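Local coordinates for 11S globulin (Wrightia tinctoria, PDB 5WXU), which probably serves as a seed storage protein and binds the plant hormone auxin (indole-3-acetic acid), at residues I183-N191 against I325-A333. Sequence-based numbering, arbitrary orientation.
Sequences IHDLSNREN and ILRKLQLSA
Asn188 and Leu329 make the tight, buried side of this contact. Asn188 ND2 donates to Leu329 O at 2.7 Å, with the carbonyl oxygen lying close to the amide plane. The same ND2 donates almost straight (176°) to Asp185 OD2, approaching that oxygen from above the carboxylate plane. With CG swung anti to the backbone N (chi1 -159°), the Asn188 amide reaches the end of helix 325-329. Its OD1 accepts from Glu190 N, an Asx turn. With an alanine here, Leu329 O and Asp185 OD2 would probably both lose this donor, and the turn its side-chain acceptor. Leu331 CD2 packs 3.5 Å from Asp185 OD2, and that carboxylate also forms a salt bridge to Arg28 of a second subunit. The contact joins the two cupin domains: the loop after strand 178-185 meets the helix end just before strand 332-338. The outer side is looser and wetter. Arg189 NH2 donates to Lys328 O at 2.9 Å, near the guanidinium plane. Gln330 stacks its amide over one guanidinium face, the planes 19° apart. One water bridges Asn188 OD1, Arg189 NE and Lys328 O. Glu190 OE2 stays 4.0 Å from Lys328 NZ, too far for a salt bridge. Glu190 OE1 accepts from Ala164 N.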
loop_
_atom_site.group_PDB
_atom_site.type_symbol
_atom_site.label_atom_id
_atom_site.label_comp_id
_atom_site.label_asym_id
_atom_site.label_seq_id
_atom_site.Cartn_x
_atom_site.Cartn_y
_atom_site.Cartn_z
ATOM N N ILE B 183 -12.173 21.983 -14.467
ATOM C CA ILE B 183 -11.657 22.413 -13.192
ATOM C C ILE B 183 -10.252 21.836 -13.113
ATOM O O ILE B 183 -10.039 20.607 -13.050
ATOM C CB ILE B 183 -12.480 21.946 -12.019
ATOM C CG1 ILE B 183 -13.940 22.337 -12.128
ATOM C CG2 ILE B 183 -11.927 22.526 -10.718
ATOM C CD1 ILE B 183 -14.214 23.796 -12.444
ATOM N N HIS B 184 -9.283 22.729 -13.134
ATOM C CA HIS B 184 -7.859 22.361 -12.955
ATOM C C HIS B 184 -7.448 22.513 -11.523
ATOM O O HIS B 184 -7.719 23.567 -10.936
ATOM C CB HIS B 184 -6.931 23.195 -13.817
ATOM C CG HIS B 184 -6.903 22.820 -15.252
ATOM N ND1 HIS B 184 -7.640 23.518 -16.185
ATOM C CD2 HIS B 184 -6.169 21.907 -15.957
ATOM C CE1 HIS B 184 -7.442 23.009 -17.383
ATOM N NE2 HIS B 184 -6.559 22.025 -17.278
ATOM N N ASP B 185 -6.823 21.479 -10.946
ATOM C CA ASP B 185 -6.413 21.507 -9.528
ATOM C C ASP B 185 -4.975 21.957 -9.445
ATOM O O ASP B 185 -4.019 21.144 -9.542
ATOM C CB ASP B 185 -6.636 20.103 -8.945
ATOM C CG ASP B 185 -6.291 20.020 -7.516
ATOM O OD1 ASP B 185 -6.003 21.081 -6.903
ATOM O OD2 ASP B 185 -6.201 18.836 -7.035
ATOM N N LEU B 186 -4.769 23.258 -9.323
ATOM C CA LEU B 186 -3.415 23.784 -9.329
ATOM C C LEU B 186 -2.560 23.379 -8.141
ATOM O O LEU B 186 -1.369 23.249 -8.280
ATOM C CB LEU B 186 -3.449 25.322 -9.330
ATOM C CG LEU B 186 -4.191 25.918 -10.536
ATOM C CD1 LEU B 186 -4.179 27.445 -10.380
ATOM C CD2 LEU B 186 -3.639 25.527 -11.875
ATOM N N SER B 187 -3.136 23.211 -6.968
ATOM C CA SER B 187 -2.375 22.925 -5.786
ATOM C C SER B 187 -2.014 21.463 -5.665
ATOM O O SER B 187 -1.416 21.075 -4.667
ATOM C CB SER B 187 -3.067 23.393 -4.481
ATOM O OG SER B 187 -4.099 22.507 -4.059
ATOM N N ASN B 188 -2.411 20.670 -6.629
ATOM C CA ASN B 188 -2.164 19.206 -6.632
ATOM C C ASN B 188 -0.687 18.884 -6.599
ATOM O O ASN B 188 0.106 19.573 -7.157
ATOM C CB ASN B 188 -2.816 18.609 -7.901
ATOM C CG ASN B 188 -3.072 17.115 -7.774
ATOM O OD1 ASN B 188 -2.147 16.274 -8.013
ATOM N ND2 ASN B 188 -4.334 16.760 -7.501
ATOM N N ARG B 189 -0.319 17.759 -5.914
ATOM C CA ARG B 189 1.058 17.331 -5.933
ATOM C C ARG B 189 1.627 17.145 -7.344
ATOM O O ARG B 189 2.858 17.243 -7.493
ATOM C CB ARG B 189 1.214 16.056 -5.117
ATOM C CG ARG B 189 0.443 14.876 -5.631
ATOM C CD ARG B 189 0.359 13.679 -4.703
ATOM N NE ARG B 189 -0.497 12.661 -5.277
ATOM C CZ ARG B 189 -0.650 11.414 -4.791
ATOM N NH1 ARG B 189 -0.036 11.042 -3.658
ATOM N NH2 ARG B 189 -1.439 10.542 -5.426
ATOM N N GLU B 190 0.784 16.854 -8.334
ATOM C CA GLU B 190 1.283 16.649 -9.693
ATOM C C GLU B 190 1.856 17.955 -10.305
ATOM O O GLU B 190 2.608 17.856 -11.257
ATOM C CB GLU B 190 0.200 16.103 -10.620
ATOM C CG GLU B 190 -0.220 14.649 -10.330
ATOM C CD GLU B 190 -1.202 14.063 -11.332
ATOM O OE1 GLU B 190 -1.755 14.783 -12.198
ATOM O OE2 GLU B 190 -1.409 12.825 -11.266
ATOM N N ASN B 191 1.549 19.123 -9.737
ATOM C CA ASN B 191 2.059 20.371 -10.271
ATOM C C ASN B 191 3.248 20.826 -9.481
ATOM O O ASN B 191 3.085 21.359 -8.369
ATOM C CB ASN B 191 0.976 21.415 -10.213
ATOM C CG ASN B 191 1.453 22.788 -10.596
ATOM O OD1 ASN B 191 2.497 22.958 -11.285
ATOM N ND2 ASN B 191 0.721 23.795 -10.090
ATOM N N ILE B 325 -8.729 5.966 -11.135
ATOM C CA ILE B 325 -7.720 7.032 -11.397
ATOM C C ILE B 325 -7.866 8.234 -10.452
ATOM O O ILE B 325 -6.908 8.950 -10.195
ATOM C CB ILE B 325 -7.736 7.475 -12.876
ATOM C CG1 ILE B 325 -6.450 8.223 -13.208
ATOM C CG2 ILE B 325 -9.008 8.188 -13.243
ATOM C CD1 ILE B 325 -6.333 8.549 -14.698
ATOM N N LEU B 326 -9.052 8.389 -9.892
ATOM C CA LEU B 326 -9.259 9.444 -8.889
ATOM C C LEU B 326 -8.427 9.318 -7.646
ATOM O O LEU B 326 -8.105 10.301 -7.010
ATOM C CB LEU B 326 -10.721 9.567 -8.505
ATOM C CG LEU B 326 -11.719 10.007 -9.608
ATOM C CD1 LEU B 326 -13.143 10.064 -9.118
ATOM C CD2 LEU B 326 -11.333 11.342 -10.265
ATOM N N ARG B 327 -8.011 8.089 -7.305
ATOM C CA ARG B 327 -7.138 7.914 -6.160
ATOM C C ARG B 327 -5.795 8.579 -6.376
ATOM O O ARG B 327 -5.315 9.276 -5.510
ATOM C CB ARG B 327 -6.930 6.416 -5.919
ATOM C CG ARG B 327 -6.031 6.050 -4.770
ATOM C CD ARG B 327 -6.758 6.184 -3.501
ATOM N NE ARG B 327 -6.024 5.639 -2.370
ATOM C CZ ARG B 327 -6.319 5.930 -1.107
ATOM N NH1 ARG B 327 -7.324 6.754 -0.825
ATOM N NH2 ARG B 327 -5.598 5.419 -0.122
ATOM N N LYS B 328 -5.223 8.460 -7.572
ATOM C CA LYS B 328 -3.921 9.078 -7.946
ATOM C C LYS B 328 -4.080 10.604 -8.017
ATOM O O LYS B 328 -3.214 11.364 -7.556
ATOM C CB LYS B 328 -3.551 8.565 -9.348
ATOM C CG LYS B 328 -2.391 9.220 -10.132
ATOM C CD LYS B 328 -2.320 8.628 -11.556
ATOM C CE LYS B 328 -1.393 9.393 -12.512
ATOM N NZ LYS B 328 0.062 9.198 -12.214
ATOM N N LEU B 329 -5.221 11.022 -8.532
ATOM C CA LEU B 329 -5.477 12.452 -8.766
ATOM C C LEU B 329 -5.897 13.240 -7.537
ATOM O O LEU B 329 -5.828 14.477 -7.546
ATOM C CB LEU B 329 -6.456 12.620 -9.923
ATOM C CG LEU B 329 -6.042 12.074 -11.288
ATOM C CD1 LEU B 329 -7.121 12.530 -12.262
ATOM C CD2 LEU B 329 -4.651 12.585 -11.670
ATOM N N GLN B 330 -6.386 12.550 -6.512
ATOM C CA GLN B 330 -6.865 13.157 -5.253
ATOM C C GLN B 330 -7.985 14.170 -5.561
ATOM O O GLN B 330 -8.000 15.260 -5.033
ATOM C CB GLN B 330 -5.716 13.842 -4.511
ATOM C CG GLN B 330 -4.539 12.862 -4.394
ATOM C CD GLN B 330 -3.603 13.231 -3.282
ATOM O OE1 GLN B 330 -3.382 14.392 -3.032
ATOM N NE2 GLN B 330 -3.022 12.222 -2.625
ATOM N N LEU B 331 -8.930 13.733 -6.376
ATOM C CA LEU B 331 -10.139 14.513 -6.697
ATOM C C LEU B 331 -11.368 13.612 -6.627
ATOM O O LEU B 331 -11.258 12.351 -6.748
ATOM C CB LEU B 331 -9.982 15.095 -8.103
ATOM C CG LEU B 331 -8.894 16.154 -8.290
ATOM C CD1 LEU B 331 -8.666 16.337 -9.784
ATOM C CD2 LEU B 331 -9.325 17.493 -7.699
ATOM N N SER B 332 -12.531 14.268 -6.440
ATOM C CA SER B 332 -13.820 13.601 -6.369
ATOM C C SER B 332 -14.816 14.521 -7.077
ATOM O O SER B 332 -14.552 15.715 -7.207
ATOM C CB SER B 332 -14.318 13.510 -4.901
ATOM O OG SER B 332 -13.489 12.843 -3.990
ATOM N N ALA B 333 -15.988 13.978 -7.371
ATOM C CA ALA B 333 -17.093 14.838 -7.854
ATOM C C ALA B 333 -18.405 14.283 -7.502
ATOM O O ALA B 333 -18.490 13.227 -6.962
ATOM C CB ALA B 333 -16.977 14.957 -9.380
HETATM O O HOH W 1 -2.175 13.749 -7.314
HETATM O O HOH W 2 -2.104 16.684 -4.112
HETATM O O HOH W 3 -3.073 16.220 -4.734
#